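Local coordinates for protein restriction endonuclease S subunits (Thermoanaerobacter tengcongensis, PDB 3OKG) that probably recognises DNA as the specificity subunit of a type I restriction-modification methyltransferase assembled from M and S polypeptides, at residues I239-S244 / K353-V358; A314-R319 / F325-Y330. One frame throughout, in Å; residues are numbered along the deposited sequence.

How the contacts relate
Of the elements involved, strand 237-241 comes first from the N terminus, followed by strand 313-318, helix 324-333 and finally helix 352-357. Contact 2 (314-319 with 325-330) closes a short loop, with five residues between its segments. Contact 1 (239-244 with 353-358) closes a loop of 108 intervening residues that holds all of contact 2, so the two nest and do not cross. Their centres lie about 12 Å apart. The strands are antiparallel neighbours in one sheet, joined by a probable hydrogen bond of 2.9 Å between Ile240 O and Ala315 N. Together the contacts tie two short helices to this sheet of the second DNA specificity domain.

Contact 1: residues I239-S244 / K353-V358; sequences IIMGQS and KDLQNV
Ile239 reaches from strand 237-241 to helix 352-357 and meets it at Leu355 and Gln356, while Met241, two residues on, meets Leu355 with the end of its chain. The axes of strand 239-241 and helix 353-357 run nearly antiparallel, at 161°, and approach to 9.3 Å, a gap that side chains fill. Ile239 does this with two branches. Its CG1-CD1 arm is extended (chi2 -175°), which carries CD1 out to the helix surface, 3.5 Å from Leu355 CB. The same methyl lies 3.4 Å from Gln356 N and 3.5 Å from Gln356 CG, so it lodges against the helix backbone and the roots of two side chains. The Leu355 CB distance is shorter than usual for two carbons and marks tight packing. The second branch, CG2, faces the far end of Leu355, with Leu355 CD2 at 4.0 Å. The two side chains therefore cross at a slant, touching near both the root and the end of Leu355.

Met241 arrives differently. Its CB does not head for the helix; bends at chi2 and chi3 bring the terminal methyl CE to 3.7 Å from Leu355 CD2. That leucine methyl is thus shared by Met241 CE and Ile239 CG2. Both torsions of Leu355 lie off the staggered positions, so its methyls are placed less certainly than CB. Beyond the two segments, Leu355 touches Ala314 of the adjacent strand.

The pairing fixes a short helix against the outermost strand of a four-stranded sheet. Ile239 and Leu355 are buried and no polar bond joins the segments, so the direct contact probably depends on close packing and exclusion of water, while backbone bonds of Gln356 to Gly234 and Val358 to Leu233 help place the helix end.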
loop_
_atom_site.group_PDB
_atom_site.type_symbol
_atom_site.label_atom_id
_atom_site.label_comp_id
_atom_site.label_asym_id
_atom_site.label_seq_id
_atom_site.Cartn_x
_atom_site.Cartn_y
_atom_site.Cartn_z
ATOM N N ILE A 239 -1.991 -11.203 39.357
ATOM C CA ILE A 239 -2.356 -12.026 38.213
ATOM C C ILE A 239 -3.709 -12.687 38.463
ATOM O O ILE A 239 -3.921 -13.323 39.491
ATOM C CB ILE A 239 -1.301 -13.094 37.940
ATOM C CG1 ILE A 239 0.067 -12.431 37.703
ATOM C CG2 ILE A 239 -1.681 -13.922 36.746
ATOM C CD1 ILE A 239 1.142 -13.408 37.317
ATOM N N ILE A 240 -4.604 -12.539 37.500
ATOM C CA ILE A 240 -6.000 -12.968 37.602
ATOM C C ILE A 240 -6.302 -13.869 36.400
ATOM O O ILE A 240 -6.287 -13.396 35.270
ATOM C CB ILE A 240 -6.913 -11.723 37.502
ATOM C CG1 ILE A 240 -6.613 -10.732 38.634
ATOM C CG2 ILE A 240 -8.387 -12.106 37.472
ATOM C CD1 ILE A 240 -5.658 -9.593 38.242
ATOM N N MET A 241 -6.540 -15.163 36.614
ATOM C CA MET A 241 -6.882 -16.040 35.491
ATOM C C MET A 241 -8.383 -15.909 35.201
ATOM O O MET A 241 -9.198 -16.030 36.105
ATOM C CB MET A 241 -6.559 -17.502 35.795
ATOM C CG MET A 241 -5.108 -17.821 36.120
ATOM S SD MET A 241 -3.969 -17.448 34.779
ATOM C CE MET A 241 -3.609 -15.756 35.183
ATOM N N GLY A 242 -8.751 -15.666 33.949
ATOM C CA GLY A 242 -10.157 -15.470 33.628
ATOM C C GLY A 242 -10.975 -16.750 33.769
ATOM O O GLY A 242 -10.427 -17.861 33.711
ATOM N N GLN A 243 -12.285 -16.597 33.949
ATOM C CA GLN A 243 -13.184 -17.747 34.055
ATOM C C GLN A 243 -14.444 -17.528 33.236
ATOM O O GLN A 243 -14.933 -16.408 33.150
ATOM C CB GLN A 243 -13.647 -17.948 35.493
ATOM C CG GLN A 243 -12.598 -18.328 36.515
ATOM C CD GLN A 243 -13.247 -18.570 37.859
ATOM O OE1 GLN A 243 -13.070 -17.798 38.803
ATOM N NE2 GLN A 243 -14.053 -19.625 37.938
ATOM N N SER A 244 -14.979 -18.611 32.683
ATOM C CA SER A 244 -16.274 -18.570 32.009
ATOM C C SER A 244 -17.403 -18.503 33.031
ATOM O O SER A 244 -17.571 -19.422 33.836
ATOM C CB SER A 244 -16.454 -19.798 31.111
ATOM O OG SER A 244 -16.277 -20.997 31.843
ATOM N N LYS A 353 0.720 -19.972 37.811
ATOM C CA LYS A 353 2.076 -20.155 38.298
ATOM C C LYS A 353 3.115 -19.805 37.232
ATOM O O LYS A 353 4.093 -19.126 37.526
ATOM C CB LYS A 353 2.273 -21.568 38.846
ATOM C CG LYS A 353 2.356 -21.615 40.363
ATOM C CD LYS A 353 3.727 -21.117 40.833
ATOM C CE LYS A 353 4.093 -21.633 42.221
ATOM N NZ LYS A 353 5.583 -21.666 42.419
ATOM N N ASP A 354 2.884 -20.247 35.998
ATOM C CA ASP A 354 3.739 -19.873 34.873
ATOM C C ASP A 354 3.967 -18.366 34.840
ATOM O O ASP A 354 5.107 -17.900 34.885
ATOM C CB ASP A 354 3.114 -20.323 33.552
ATOM C CG ASP A 354 3.138 -21.830 33.381
ATOM O OD1 ASP A 354 3.841 -22.503 34.171
ATOM O OD2 ASP A 354 2.457 -22.338 32.460
ATOM N N LEU A 355 2.872 -17.615 34.785
ATOM C CA LEU A 355 2.938 -16.163 34.696
ATOM C C LEU A 355 3.652 -15.575 35.887
ATOM O O LEU A 355 4.477 -14.685 35.740
ATOM C CB LEU A 355 1.537 -15.569 34.624
ATOM C CG LEU A 355 1.017 -15.047 33.285
ATOM C CD1 LEU A 355 1.773 -15.638 32.114
ATOM C CD2 LEU A 355 -0.482 -15.291 33.174
ATOM N N GLN A 356 3.324 -16.064 37.075
ATOM C CA GLN A 356 3.929 -15.533 38.286
ATOM C C GLN A 356 5.442 -15.780 38.309
ATOM O O GLN A 356 6.187 -15.027 38.938
ATOM C CB GLN A 356 3.296 -16.170 39.526
ATOM C CG GLN A 356 1.848 -15.758 39.806
ATOM C CD GLN A 356 1.288 -16.459 41.035
ATOM O OE1 GLN A 356 1.678 -17.585 41.346
ATOM N NE2 GLN A 356 0.380 -15.795 41.742
ATOM N N ASN A 357 5.883 -16.839 37.631
ATOM C CA ASN A 357 7.279 -17.273 37.700
ATOM C C ASN A 357 8.197 -16.638 36.658
ATOM O O ASN A 357 9.412 -16.837 36.700
ATOM C CB ASN A 357 7.361 -18.787 37.539
ATOM C CG ASN A 357 7.060 -19.526 38.816
ATOM O OD1 ASN A 357 7.086 -18.944 39.899
ATOM N ND2 ASN A 357 6.784 -20.824 38.697
ATOM N N VAL A 358 7.608 -15.919 35.709
ATOM C CA VAL A 358 8.367 -15.189 34.686
ATOM C C VAL A 358 9.291 -14.183 35.347
ATOM O O VAL A 358 8.819 -13.313 36.075
ATOM C CB VAL A 358 7.389 -14.422 33.761
ATOM C CG1 VAL A 358 8.147 -13.515 32.803
ATOM C CG2 VAL A 358 6.501 -15.412 33.002
#

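Contact 2: residues A314-R319 / F325-Y330; sequences AALRPR and FWLLYY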
loop_
_atom_site.group_PDB
_atom_site.type_symbol
_atom_site.label_atom_id
_atom_site.label_comp_id
_atom_site.label_asym_id
_atom_site.label_seq_id
_atom_site.Cartn_x
_atom_site.Cartn_y
_atom_site.Cartn_z
ATOM N N ALA A 314 -5.785 -13.936 30.841
ATOM C CA ALA A 314 -5.414 -13.541 32.194
ATOM C C ALA A 314 -5.320 -12.009 32.190
ATOM O O ALA A 314 -5.056 -11.410 31.155
ATOM C CB ALA A 314 -4.076 -14.170 32.583
ATOM N N ALA A 315 -5.573 -11.372 33.330
ATOM C CA ALA A 315 -5.304 -9.944 33.473
ATOM C C ALA A 315 -4.139 -9.727 34.454
ATOM O O ALA A 315 -4.062 -10.387 35.498
ATOM C CB ALA A 315 -6.532 -9.213 33.942
ATOM N N LEU A 316 -3.234 -8.816 34.112
ATOM C CA LEU A 316 -2.050 -8.529 34.933
ATOM C C LEU A 316 -2.139 -7.106 35.415
ATOM O O LEU A 316 -2.227 -6.160 34.612
ATOM C CB LEU A 316 -0.777 -8.700 34.102
ATOM C CG LEU A 316 -0.785 -9.967 33.250
ATOM C CD1 LEU A 316 0.357 -9.927 32.231
ATOM C CD2 LEU A 316 -0.675 -11.184 34.138
ATOM N N ARG A 317 -2.158 -6.931 36.725
ATOM C CA ARG A 317 -2.306 -5.591 37.262
ATOM C C ARG A 317 -1.035 -5.230 37.991
ATOM O O ARG A 317 -0.765 -5.768 39.065
ATOM C CB ARG A 317 -3.490 -5.483 38.209
ATOM C CG ARG A 317 -3.742 -4.044 38.648
ATOM C CD ARG A 317 -5.024 -3.909 39.447
ATOM N NE ARG A 317 -6.213 -4.210 38.645
ATOM C CZ ARG A 317 -7.183 -5.046 39.012
ATOM N NH1 ARG A 317 -7.129 -5.668 40.185
ATOM N NH2 ARG A 317 -8.216 -5.250 38.213
ATOM N N PRO A 318 -0.242 -4.338 37.391
ATOM C CA PRO A 318 1.061 -3.959 37.947
ATOM C C PRO A 318 0.905 -3.348 39.335
ATOM O O PRO A 318 -0.010 -2.570 39.576
ATOM C CB PRO A 318 1.561 -2.889 36.984
ATOM C CG PRO A 318 0.845 -3.164 35.690
ATOM C CD PRO A 318 -0.503 -3.714 36.083
ATOM N N ARG A 319 1.802 -3.699 40.242
ATOM C CA ARG A 319 1.841 -3.052 41.543
ATOM C C ARG A 319 2.601 -1.754 41.380
ATOM O O ARG A 319 3.015 -1.419 40.267
ATOM C CB ARG A 319 2.470 -4.000 42.575
ATOM C CG ARG A 319 1.612 -5.253 42.725
ATOM C CD ARG A 319 1.984 -6.143 43.900
ATOM N NE ARG A 319 1.396 -7.472 43.717
ATOM C CZ ARG A 319 1.660 -8.534 44.472
ATOM N NH1 ARG A 319 2.508 -8.441 45.492
ATOM N NH2 ARG A 319 1.070 -9.695 44.204
ATOM N N PHE A 325 3.548 0.098 31.002
ATOM C CA PHE A 325 4.177 0.009 29.689
ATOM C C PHE A 325 5.526 -0.701 29.667
ATOM O O PHE A 325 5.929 -1.232 28.624
ATOM C CB PHE A 325 4.210 1.384 29.036
ATOM C CG PHE A 325 2.829 1.856 28.639
ATOM C CD1 PHE A 325 2.067 1.095 27.766
ATOM C CD2 PHE A 325 2.289 3.018 29.160
ATOM C CE1 PHE A 325 0.775 1.504 27.393
ATOM C CE2 PHE A 325 1.011 3.432 28.799
ATOM C CZ PHE A 325 0.254 2.663 27.919
ATOM N N TRP A 326 6.198 -0.758 30.819
ATOM C CA TRP A 326 7.424 -1.597 30.933
ATOM C C TRP A 326 7.032 -3.061 30.772
ATOM O O TRP A 326 7.637 -3.817 29.993
ATOM C CB TRP A 326 8.102 -1.368 32.294
ATOM C CG TRP A 326 9.397 -2.131 32.509
ATOM C CD1 TRP A 326 9.593 -3.211 33.352
ATOM C CD2 TRP A 326 10.670 -1.862 31.902
ATOM N NE1 TRP A 326 10.913 -3.622 33.303
ATOM C CE2 TRP A 326 11.600 -2.802 32.433
ATOM C CE3 TRP A 326 11.131 -0.896 30.991
ATOM C CZ2 TRP A 326 12.937 -2.832 32.044
ATOM C CZ3 TRP A 326 12.473 -0.924 30.610
ATOM C CH2 TRP A 326 13.360 -1.882 31.139
ATOM N N LEU A 327 5.994 -3.449 31.513
ATOM C CA LEU A 327 5.430 -4.792 31.423
ATOM C C LEU A 327 5.008 -5.135 29.992
ATOM O O LEU A 327 5.330 -6.202 29.471
ATOM C CB LEU A 327 4.204 -4.905 32.340
ATOM C CG LEU A 327 3.480 -6.252 32.311
ATOM C CD1 LEU A 327 4.460 -7.388 32.593
ATOM C CD2 LEU A 327 2.332 -6.268 33.317
ATOM N N LEU A 328 4.280 -4.219 29.359
ATOM C CA LEU A 328 3.790 -4.444 28.005
ATOM C C LEU A 328 4.919 -4.680 27.001
ATOM O O LEU A 328 4.854 -5.607 26.187
ATOM C CB LEU A 328 2.940 -3.251 27.548
ATOM C CG LEU A 328 2.025 -3.542 26.361
ATOM C CD1 LEU A 328 1.126 -4.705 26.702
ATOM C CD2 LEU A 328 1.174 -2.306 25.993
ATOM N N TYR A 329 5.932 -3.824 27.014
ATOM C CA TYR A 329 7.072 -4.033 26.122
ATOM C C TYR A 329 7.741 -5.379 26.363
ATOM O O TYR A 329 8.163 -6.056 25.426
ATOM C CB TYR A 329 8.108 -2.938 26.295
ATOM C CG TYR A 329 7.853 -1.750 25.401
ATOM C CD1 TYR A 329 7.573 -0.503 25.944
ATOM C CD2 TYR A 329 7.874 -1.886 24.013
ATOM C CE1 TYR A 329 7.331 0.600 25.130
ATOM C CE2 TYR A 329 7.624 -0.791 23.184
ATOM C CZ TYR A 329 7.347 0.436 23.754
ATOM O OH TYR A 329 7.105 1.517 22.949
ATOM N N TYR A 330 7.850 -5.760 27.633
ATOM C CA TYR A 330 8.533 -7.019 27.973
ATOM C C TYR A 330 7.750 -8.206 27.433
ATOM O O TYR A 330 8.315 -9.083 26.790
ATOM C CB TYR A 330 8.673 -7.143 29.485
ATOM C CG TYR A 330 9.580 -8.282 29.924
ATOM C CD1 TYR A 330 10.890 -8.349 29.498
ATOM C CD2 TYR A 330 9.112 -9.274 30.789
ATOM C CE1 TYR A 330 11.727 -9.385 29.906
ATOM C CE2 TYR A 330 9.935 -10.308 31.199
ATOM C CZ TYR A 330 11.230 -10.357 30.768
ATOM O OH TYR A 330 12.065 -11.371 31.168
#
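Leu327 of helix 324-333 meets strand 313-318 through one methyl, CD2, which packs against Leu316 and Pro318. These apolar contacts account for the whole direct interface, about 112 Å² summed over both sides. CD2 lies 4.0 Å from Leu316 CB and 4.2 Å from Pro318 CG. The angle at CD2 between those two carbons is about 94°, so the methyl is set between the two strand residues. Leu327 crosses the proline ring at roughly a right angle. Its CG stands opposite the backbone N (chi1 178°), which directs the branched end at the strand. The distances are those of ordinary van der Waals contact.

Further apolar packing widens the patch: Leu327 also touches Cys237 and Val289, on the strands flanking 313-318, and Leu316 touches Ile239.

Polar interactions are made elsewhere. On the strand, Arg317, which points away from the helix, and Arg319 form salt bridges with Asp288 and Asp238. On the helix, Trp326 NE1 and Tyr330 OH hydrogen-bond to the carbonyl oxygens of Pro361 and Phe359, and Tyr329 OH bonds to Asp376 of the long helix 365-388.

Helix 324-333 is therefore sandwiched between the sheet and that long helix. It meets the strand through aliphatic carbon alone, with Leu316 and Leu327 buried, which implies a hydrophobic, weakly directional join, whereas Trp326, Tyr329 and Tyr330 supply directional bonds to other parts of the fold.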